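Local coordinates for acinetobacter secreted protease CpaA (PDB 6O38), which is a secreted zinc metalloprotease that is bound by its chaperone CpaB and leaves the cell through the type II secretion system, at residues K427-R441 and Y460-W474. Residues are numbered along the deposited sequence; the frame is centred on the assembly and turned at random.
Sequences KIPAATLKEAISTGR and YQGNEPGDGGCGWAW. With SO4 (sulfate ion), chain N.
In the metalloprotease domain, helix 433-439 lies against strand 471-473 and the loop that leads into it: Leu-433 packs on Tyr-460 and Trp-472 at the first turn, Ile-437 on Trp-472 and Trp-474 farther on. In the loop before the helix, Lys-427 NZ makes a salt bridge to Glu-464 OE2 at 3.0 Å and donates to backbone O of Ile-428 and Ala-430. Tyr-460 OH gives the same OE2 a second bond of 2.8 Å; OE2 takes the tyrosine on its syn side and the lysine on its anti side, both from one face of the carboxylate. The Tyr-460 ring carries Ile-428 CD1 over one face, 3.7 Å from its centroid, while Leu-433 CD1 sits at its edge.

Thr-432 is the N-cap, its OG1 accepting from Glu-435 N. Leu-433 N donates to Pro-465 O (3.2 Å), tying the first turn to the loop. Lys-434 CB lies over the five-membered ring of Trp-472. Trp-474 NE1 donates in its ring plane to Ile-437 O at 3.3 Å, above the carbonyl plane. Bent at chi3 (-57°), Arg-441 lays NH1 over the face of that indole, 3.2 Å from Trp-474 CZ2; NH1 also hydrogen-bonds Asn-481 OD1 and O2 of a sulfate probably from the crystallisation liquor, and NH2 hydrogen-bonds sulfate O3. CpaB adds Leu-173 and His-175 against Trp-474 and makes backbone bonds to Cys-470, which is disulfide-linked to Cys-491.

Two donors on one buried carboxylate oxygen would favour a charged Glu-464, and the bond through NE1 probably limits the rotation of an indole that the chaperone also packs against.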
ATOM      1  N   LYS A 427     -29.260  18.804   4.132  1.00 73.18           N
ATOM      2  CA  LYS A 427     -29.840  17.850   3.195  1.00 74.10           C
ATOM      3  C   LYS A 427     -30.157  18.566   1.888  1.00 73.88           C
ATOM      4  O   LYS A 427     -31.003  19.467   1.859  1.00 75.58           O
ATOM      5  CB  LYS A 427     -31.102  17.215   3.781  1.00 77.49           C
ATOM      6  CG  LYS A 427     -32.004  16.535   2.760  1.00 79.16           C
ATOM      7  CD  LYS A 427     -31.617  15.083   2.541  1.00 78.63           C
ATOM      8  CE  LYS A 427     -32.613  14.384   1.627  1.00 80.74           C
ATOM      9  NZ  LYS A 427     -32.348  14.666   0.190  1.00 79.29           N
ATOM     10  N   ILE A 428     -29.476  18.177   0.820  1.00 72.04           N
ATOM     11  CA  ILE A 428     -29.786  18.733  -0.501  1.00 72.04           C
ATOM     12  C   ILE A 428     -31.136  18.194  -0.962  1.00 75.01           C
ATOM     13  O   ILE A 428     -31.347  16.967  -0.938  1.00 75.83           O
ATOM     14  CB  ILE A 428     -28.682  18.384  -1.501  1.00 69.36           C
ATOM     15  CG1 ILE A 428     -27.330  18.908  -1.011  1.00 66.76           C
ATOM     16  CG2 ILE A 428     -29.009  18.949  -2.875  1.00 69.55           C
ATOM     17  CD1 ILE A 428     -26.200  18.696  -1.996  1.00 65.06           C
ATOM     18  N   PRO A 429     -32.075  19.047  -1.378  1.00 76.73           N
ATOM     19  CA  PRO A 429     -33.396  18.540  -1.778  1.00 79.84           C
ATOM     20  C   PRO A 429     -33.330  17.733  -3.064  1.00 79.51           C
ATOM     21  O   PRO A 429     -33.197  18.296  -4.155  1.00 78.82           O
ATOM     22  CB  PRO A 429     -34.227  19.817  -1.958  1.00 81.53           C
ATOM     23  CG  PRO A 429     -33.468  20.892  -1.239  1.00 79.75           C
ATOM     24  CD  PRO A 429     -32.026  20.516  -1.357  1.00 76.36           C
ATOM     25  N   ALA A 430     -33.437  16.413  -2.939  1.00 80.17           N
ATOM     26  CA  ALA A 430     -33.326  15.502  -4.070  1.00 79.93           C
ATOM     27  C   ALA A 430     -33.732  14.109  -3.616  1.00 81.52           C
ATOM     28  O   ALA A 430     -33.369  13.682  -2.518  1.00 81.11           O
ATOM     29  CB  ALA A 430     -31.901  15.476  -4.635  1.00 76.46           C
ATOM     30  N   ALA A 431     -34.480  13.408  -4.468  1.00 83.47           N
ATOM     31  CA  ALA A 431     -34.846  12.029  -4.178  1.00 85.06           C
ATOM     32  C   ALA A 431     -33.701  11.054  -4.417  1.00 82.65           C
ATOM     33  O   ALA A 431     -33.709   9.959  -3.846  1.00 83.38           O
ATOM     34  CB  ALA A 431     -36.055  11.618  -5.020  1.00 88.17           C
ATOM     35  N   THR A 432     -32.722  11.423  -5.245  1.00 80.80           N
ATOM     36  CA  THR A 432     -31.606  10.552  -5.586  1.00 78.54           C
ATOM     37  C   THR A 432     -30.294  11.320  -5.498  1.00 75.16           C
ATOM     38  O   THR A 432     -30.264  12.554  -5.519  1.00 74.54           O
ATOM     39  CB  THR A 432     -31.747   9.965  -7.002  1.00 79.05           C
ATOM     40  OG1 THR A 432     -31.702  11.026  -7.967  1.00 78.38           O
ATOM     41  CG2 THR A 432     -33.058   9.204  -7.148  1.00 82.58           C
ATOM     42  N   LEU A 433     -29.198  10.562  -5.398  1.00 76.82           N
ATOM     43  CA  LEU A 433     -27.873  11.174  -5.383  1.00 73.73           C
ATOM     44  C   LEU A 433     -27.563  11.804  -6.736  1.00 73.25           C
ATOM     45  O   LEU A 433     -26.900  12.845  -6.812  1.00 71.97           O
ATOM     46  CB  LEU A 433     -26.821  10.133  -5.011  1.00 72.37           C
ATOM     47  CG  LEU A 433     -25.486  10.671  -4.485  1.00 70.08           C
ATOM     48  CD1 LEU A 433     -25.690  11.529  -3.231  1.00 70.08           C
ATOM     49  CD2 LEU A 433     -24.509   9.537  -4.204  1.00 68.95           C
ATOM     50  N   LYS A 434     -28.052  11.180  -7.816  1.00 74.97           N
ATOM     51  CA  LYS A 434     -27.905  11.731  -9.159  1.00 75.08           C
ATOM     52  C   LYS A 434     -28.572  13.090  -9.265  1.00 75.80           C
ATOM     53  O   LYS A 434     -28.041  14.010  -9.896  1.00 75.09           O
ATOM     54  CB  LYS A 434     -28.563  10.779 -10.153  1.00 76.87           C
ATOM     55  CG  LYS A 434     -28.518  11.198 -11.609  1.00 77.52           C
ATOM     56  CD  LYS A 434     -29.269  10.179 -12.459  1.00 79.51           C
ATOM     57  CE  LYS A 434     -29.284  10.552 -13.923  1.00 80.31           C
ATOM     58  NZ  LYS A 434     -29.998   9.516 -14.723  1.00 82.61           N
ATOM     59  N   GLU A 435     -29.752  13.230  -8.661  1.00 74.04           N
ATOM     60  CA  GLU A 435     -30.428  14.519  -8.621  1.00 74.89           C
ATOM     61  C   GLU A 435     -29.702  15.514  -7.724  1.00 73.31           C
ATOM     62  O   GLU A 435     -29.690  16.714  -8.017  1.00 73.24           O
ATOM     63  CB  GLU A 435     -31.873  14.320  -8.164  1.00 78.24           C
ATOM     64  CG  GLU A 435     -32.817  15.444  -8.543  1.00 80.12           C
ATOM     65  CD  GLU A 435     -34.270  15.093  -8.253  1.00 83.71           C
ATOM     66  OE1 GLU A 435     -34.503  14.137  -7.483  1.00 84.64           O
ATOM     67  OE2 GLU A 435     -35.174  15.765  -8.793  1.00 85.77           O
ATOM     68  N   ALA A 436     -29.089  15.038  -6.635  1.00 73.69           N
ATOM     69  CA  ALA A 436     -28.443  15.946  -5.690  1.00 72.35           C
ATOM     70  C   ALA A 436     -27.237  16.642  -6.307  1.00 70.62           C
ATOM     71  O   ALA A 436     -26.963  17.809  -5.998  1.00 70.14           O
ATOM     72  CB  ALA A 436     -28.038  15.190  -4.425  1.00 71.66           C
ATOM     73  N   ILE A 437     -26.495  15.944  -7.169  1.00 68.83           N
ATOM     74  CA  ILE A 437     -25.313  16.547  -7.774  1.00 67.24           C
ATOM     75  C   ILE A 437     -25.705  17.683  -8.711  1.00 67.95           C
ATOM     76  O   ILE A 437     -24.910  18.599  -8.954  1.00 66.87           O
ATOM     77  CB  ILE A 437     -24.473  15.473  -8.492  1.00 66.50           C
ATOM     78  CG1 ILE A 437     -22.999  15.880  -8.524  1.00 64.82           C
ATOM     79  CG2 ILE A 437     -24.994  15.216  -9.899  1.00 67.88           C
ATOM     80  CD1 ILE A 437     -22.366  15.925  -7.156  1.00 64.07           C
ATOM     81  N   SER A 438     -26.924  17.646  -9.253  1.00 68.42           N
ATOM     82  CA  SER A 438     -27.397  18.711 -10.130  1.00 69.46           C
ATOM     83  C   SER A 438     -27.859  19.923  -9.329  1.00 69.87           C
ATOM     84  O   SER A 438     -27.320  21.025  -9.480  1.00 69.19           O
ATOM     85  CB  SER A 438     -28.526  18.190 -11.023  1.00 71.54           C
ATOM     86  OG  SER A 438     -28.011  17.585 -12.196  1.00 71.27           O
ATOM     87  N   THR A 439     -28.860  19.733  -8.464  1.00 69.27           N
ATOM     88  CA  THR A 439     -29.435  20.849  -7.723  1.00 69.95           C
ATOM     89  C   THR A 439     -28.470  21.433  -6.699  1.00 68.15           C
ATOM     90  O   THR A 439     -28.635  22.592  -6.306  1.00 68.35           O
ATOM     91  CB  THR A 439     -30.726  20.411  -7.028  1.00 72.47           C
ATOM     92  OG1 THR A 439     -30.408  19.586  -5.901  1.00 71.91           O
ATOM     93  CG2 THR A 439     -31.608  19.629  -7.990  1.00 74.60           C
ATOM     94  N   GLY A 440     -27.479  20.659  -6.252  1.00 67.36           N
ATOM     95  CA  GLY A 440     -26.484  21.180  -5.331  1.00 65.65           C
ATOM     96  C   GLY A 440     -25.671  22.329  -5.892  1.00 64.66           C
ATOM     97  O   GLY A 440     -25.096  23.107  -5.123  1.00 63.70           O
ATOM     98  N   ARG A 441     -25.614  22.458  -7.220  1.00 64.19           N
ATOM     99  CA  ARG A 441     -24.868  23.550  -7.836  1.00 63.50           C
ATOM    100  C   ARG A 441     -25.582  24.884  -7.667  1.00 64.65           C
ATOM    101  O   ARG A 441     -24.939  25.939  -7.689  1.00 63.96           O
ATOM    102  CB  ARG A 441     -24.647  23.253  -9.318  1.00 63.80           C
ATOM    103  CG  ARG A 441     -24.023  21.895  -9.588  1.00 62.88           C
ATOM    104  CD  ARG A 441     -24.028  21.578 -11.073  1.00 63.56           C
ATOM    105  NE  ARG A 441     -25.378  21.621 -11.631  1.00 65.70           N
ATOM    106  CZ  ARG A 441     -25.679  21.308 -12.887  1.00 66.75           C
ATOM    107  NH1 ARG A 441     -24.723  20.932 -13.725  1.00 65.88           N
ATOM    108  NH2 ARG A 441     -26.935  21.374 -13.306  1.00 68.77           N
ATOM    109  N   TYR A 460     -20.403  16.324  -1.153  1.00 58.56           N
ATOM    110  CA  TYR A 460     -21.628  16.006  -0.434  1.00 60.27           C
ATOM    111  C   TYR A 460     -21.636  14.537  -0.036  1.00 60.59           C
ATOM    112  O   TYR A 460     -21.359  13.663  -0.863  1.00 60.33           O
ATOM    113  CB  TYR A 460     -22.857  16.331  -1.287  1.00 61.87           C
ATOM    114  CG  TYR A 460     -24.175  15.967  -0.645  1.00 63.84           C
ATOM    115  CD1 TYR A 460     -24.629  16.636   0.484  1.00 64.48           C
ATOM    116  CD2 TYR A 460     -24.972  14.959  -1.174  1.00 65.16           C
ATOM    117  CE1 TYR A 460     -25.836  16.308   1.071  1.00 66.43           C
ATOM    118  CE2 TYR A 460     -26.180  14.625  -0.594  1.00 67.10           C
ATOM    119  CZ  TYR A 460     -26.607  15.303   0.529  1.00 68.05           C
ATOM    120  OH  TYR A 460     -27.811  14.972   1.109  1.00 70.95           O
ATOM    121  N   GLN A 461     -21.949  14.274   1.231  1.00 63.97           N
ATOM    122  CA  GLN A 461     -22.080  12.922   1.764  1.00 64.61           C
ATOM    123  C   GLN A 461     -23.529  12.730   2.193  1.00 66.83           C
ATOM    124  O   GLN A 461     -23.965  13.307   3.195  1.00 67.72           O
ATOM    125  CB  GLN A 461     -21.119  12.702   2.931  1.00 63.66           C
ATOM    126  CG  GLN A 461     -21.339  11.411   3.701  1.00 64.62           C
ATOM    127  CD  GLN A 461     -20.271  11.177   4.753  1.00 63.66           C
ATOM    128  OE1 GLN A 461     -19.268  10.511   4.499  1.00 62.51           O
ATOM    129  NE2 GLN A 461     -20.480  11.732   5.943  1.00 64.22           N
ATOM    130  N   GLY A 462     -24.275  11.922   1.437  1.00 67.09           N
ATOM    131  CA  GLY A 462     -25.699  11.765   1.651  1.00 70.00           C
ATOM    132  C   GLY A 462     -26.092  10.306   1.814  1.00 71.61           C
ATOM    133  O   GLY A 462     -25.255   9.402   1.749  1.00 70.38           O
ATOM    134  N   ASN A 463     -27.390  10.104   2.039  1.00 71.26           N
ATOM    135  CA  ASN A 463     -27.961   8.772   2.204  1.00 73.33           C
ATOM    136  C   ASN A 463     -29.031   8.470   1.160  1.00 75.26           C
ATOM    137  O   ASN A 463     -29.721   7.449   1.267  1.00 77.51           O
ATOM    138  CB  ASN A 463     -28.535   8.617   3.618  1.00 75.57           C
ATOM    139  CG  ASN A 463     -28.788   7.167   3.993  1.00 77.32           C
ATOM    140  OD1 ASN A 463     -27.991   6.283   3.677  1.00 75.97           O
ATOM    141  ND2 ASN A 463     -29.904   6.916   4.668  1.00 80.48           N
ATOM    142  N   GLU A 464     -29.188   9.331   0.159  1.00 75.52           N
ATOM    143  CA  GLU A 464     -30.153   9.083  -0.898  1.00 77.36           C
ATOM    144  C   GLU A 464     -29.676   7.937  -1.790  1.00 76.63           C
ATOM    145  O   GLU A 464     -28.473   7.733  -1.964  1.00 74.03           O
ATOM    146  CB  GLU A 464     -30.367  10.341  -1.738  1.00 76.82           C
ATOM    147  CG  GLU A 464     -30.783  11.579  -0.945  1.00 77.44           C
ATOM    148  CD  GLU A 464     -29.614  12.262  -0.252  1.00 74.76           C
ATOM    149  OE1 GLU A 464     -28.455  11.968  -0.614  1.00 72.20           O
ATOM    150  OE2 GLU A 464     -29.850  13.090   0.652  1.00 75.33           O
ATOM    151  N   PRO A 465     -30.601   7.169  -2.364  1.00 78.91           N
ATOM    152  CA  PRO A 465     -30.190   6.105  -3.292  1.00 78.39           C
ATOM    153  C   PRO A 465     -29.722   6.680  -4.622  1.00 76.61           C
ATOM    154  O   PRO A 465     -30.365   7.564  -5.193  1.00 77.39           O
ATOM    155  CB  PRO A 465     -31.460   5.264  -3.453  1.00 81.88           C
ATOM    156  CG  PRO A 465     -32.576   6.224  -3.179  1.00 83.94           C
ATOM    157  CD  PRO A 465     -32.054   7.162  -2.123  1.00 82.40           C
ATOM    158  N   GLY A 466     -28.596   6.161  -5.115  1.00 79.67           N
ATOM    159  CA  GLY A 466     -28.115   6.539  -6.431  1.00 78.51           C
ATOM    160  C   GLY A 466     -28.845   5.825  -7.557  1.00 80.78           C
ATOM    161  O   GLY A 466     -29.424   4.749  -7.385  1.00 82.83           O
ATOM    162  N   ASP A 467     -28.817   6.450  -8.736  1.00 81.95           N
ATOM    163  CA  ASP A 467     -29.433   5.892  -9.943  1.00 83.62           C
ATOM    164  C   ASP A 467     -28.387   5.087 -10.718  1.00 81.94           C
ATOM    165  O   ASP A 467     -27.883   5.496 -11.769  1.00 80.74           O
ATOM    166  CB  ASP A 467     -30.017   7.000 -10.811  1.00 84.36           C
ATOM    167  CG  ASP A 467     -31.186   7.702 -10.163  1.00 86.54           C
ATOM    168  OD1 ASP A 467     -31.881   7.072  -9.339  1.00 88.34           O
ATOM    169  OD2 ASP A 467     -31.413   8.884 -10.485  1.00 86.63           O
ATOM    170  N   GLY A 468     -28.063   3.919 -10.179  1.00 83.03           N
ATOM    171  CA  GLY A 468     -27.129   3.020 -10.823  1.00 81.77           C
ATOM    172  C   GLY A 468     -25.714   3.065 -10.295  1.00 78.91           C
ATOM    173  O   GLY A 468     -24.805   2.578 -10.976  1.00 78.02           O
ATOM    174  N   GLY A 469     -25.499   3.625  -9.107  1.00 78.22           N
ATOM    175  CA  GLY A 469     -24.172   3.748  -8.537  1.00 75.88           C
ATOM    176  C   GLY A 469     -24.177   4.642  -7.316  1.00 75.17           C
ATOM    177  O   GLY A 469     -25.091   5.451  -7.135  1.00 76.21           O
ATOM    178  N   CYS A 470     -23.158   4.510  -6.471  1.00 72.28           N
ATOM    179  CA  CYS A 470     -23.099   5.240  -5.213  1.00 71.69           C
ATOM    180  C   CYS A 470     -22.241   6.500  -5.259  1.00 69.85           C
ATOM    181  O   CYS A 470     -22.067   7.141  -4.220  1.00 69.36           O
ATOM    182  CB  CYS A 470     -22.617   4.306  -4.095  1.00 71.52           C
ATOM    183  SG  CYS A 470     -20.969   3.572  -4.251  1.00 69.96           S
ATOM    184  N   GLY A 471     -21.712   6.876  -6.415  1.00 66.50           N
ATOM    185  CA  GLY A 471     -20.932   8.096  -6.523  1.00 64.99           C
ATOM    186  C   GLY A 471     -21.294   8.876  -7.768  1.00 65.43           C
ATOM    187  O   GLY A 471     -21.676   8.308  -8.792  1.00 66.33           O
ATOM    188  N   TRP A 472     -21.172  10.200  -7.666  1.00 62.51           N
ATOM    189  CA  TRP A 472     -21.460  11.077  -8.792  1.00 62.97           C
ATOM    190  C   TRP A 472     -20.549  12.294  -8.737  1.00 61.51           C
ATOM    191  O   TRP A 472     -20.280  12.828  -7.658  1.00 60.81           O
ATOM    192  CB  TRP A 472     -22.928  11.521  -8.798  1.00 64.95           C
ATOM    193  CG  TRP A 472     -23.892  10.399  -9.028  1.00 66.64           C
ATOM    194  CD1 TRP A 472     -24.621   9.739  -8.083  1.00 67.68           C
ATOM    195  CD2 TRP A 472     -24.220   9.793 -10.283  1.00 67.61           C
ATOM    196  NE1 TRP A 472     -25.390   8.766  -8.674  1.00 69.25           N
ATOM    197  CE2 TRP A 472     -25.161   8.778 -10.024  1.00 69.22           C
ATOM    198  CE3 TRP A 472     -23.812  10.012 -11.603  1.00 67.39           C
ATOM    199  CZ2 TRP A 472     -25.701   7.983 -11.033  1.00 70.57           C
ATOM    200  CZ3 TRP A 472     -24.349   9.224 -12.604  1.00 68.72           C
ATOM    201  CH2 TRP A 472     -25.284   8.222 -12.314  1.00 70.28           C
ATOM    202  N   ALA A 473     -20.087  12.730  -9.912  1.00 59.01           N
ATOM    203  CA  ALA A 473     -19.247  13.915 -10.033  1.00 57.88           C
ATOM    204  C   ALA A 473     -19.140  14.356 -11.488  1.00 58.30           C
ATOM    205  O   ALA A 473     -18.920  13.526 -12.377  1.00 58.42           O
ATOM    206  CB  ALA A 473     -17.851  13.656  -9.460  1.00 55.94           C
ATOM    207  N   TRP A 474     -19.299  15.652 -11.741  1.00 58.61           N
ATOM    208  CA  TRP A 474     -19.143  16.177 -13.091  1.00 59.50           C
ATOM    209  C   TRP A 474     -17.692  16.067 -13.544  1.00 58.63           C
ATOM    210  O   TRP A 474     -16.763  16.364 -12.787  1.00 57.52           O
ATOM    211  CB  TRP A 474     -19.606  17.633 -13.149  1.00 60.45           C
ATOM    212  CG  TRP A 474     -21.025  17.825 -12.706  1.00 61.33           C
ATOM    213  CD1 TRP A 474     -21.449  18.276 -11.491  1.00 61.05           C
ATOM    214  CD2 TRP A 474     -22.207  17.583 -13.479  1.00 62.76           C
ATOM    215  NE1 TRP A 474     -22.822  18.321 -11.455  1.00 62.28           N
ATOM    216  CE2 TRP A 474     -23.312  17.902 -12.665  1.00 63.33           C
ATOM    217  CE3 TRP A 474     -22.438  17.125 -14.781  1.00 63.67           C
ATOM    218  CZ2 TRP A 474     -24.628  17.777 -13.107  1.00 64.78           C
ATOM    219  CZ3 TRP A 474     -23.745  17.000 -15.217  1.00 65.08           C
ATOM    220  CH2 TRP A 474     -24.823  17.327 -14.383  1.00 65.62           C
TER
HETATM  221  S   SO4 N 602     -27.069  20.141 -16.753  1.00 76.06           S
HETATM  222  O1  SO4 N 602     -27.976  21.156 -17.281  1.00 77.90           O
HETATM  223  O2  SO4 N 602     -25.816  20.772 -16.348  1.00 90.35           O
HETATM  224  O3  SO4 N 602     -27.683  19.494 -15.597  1.00 72.23           O
HETATM  225  O4  SO4 N 602     -26.801  19.144 -17.785  1.00 66.87           O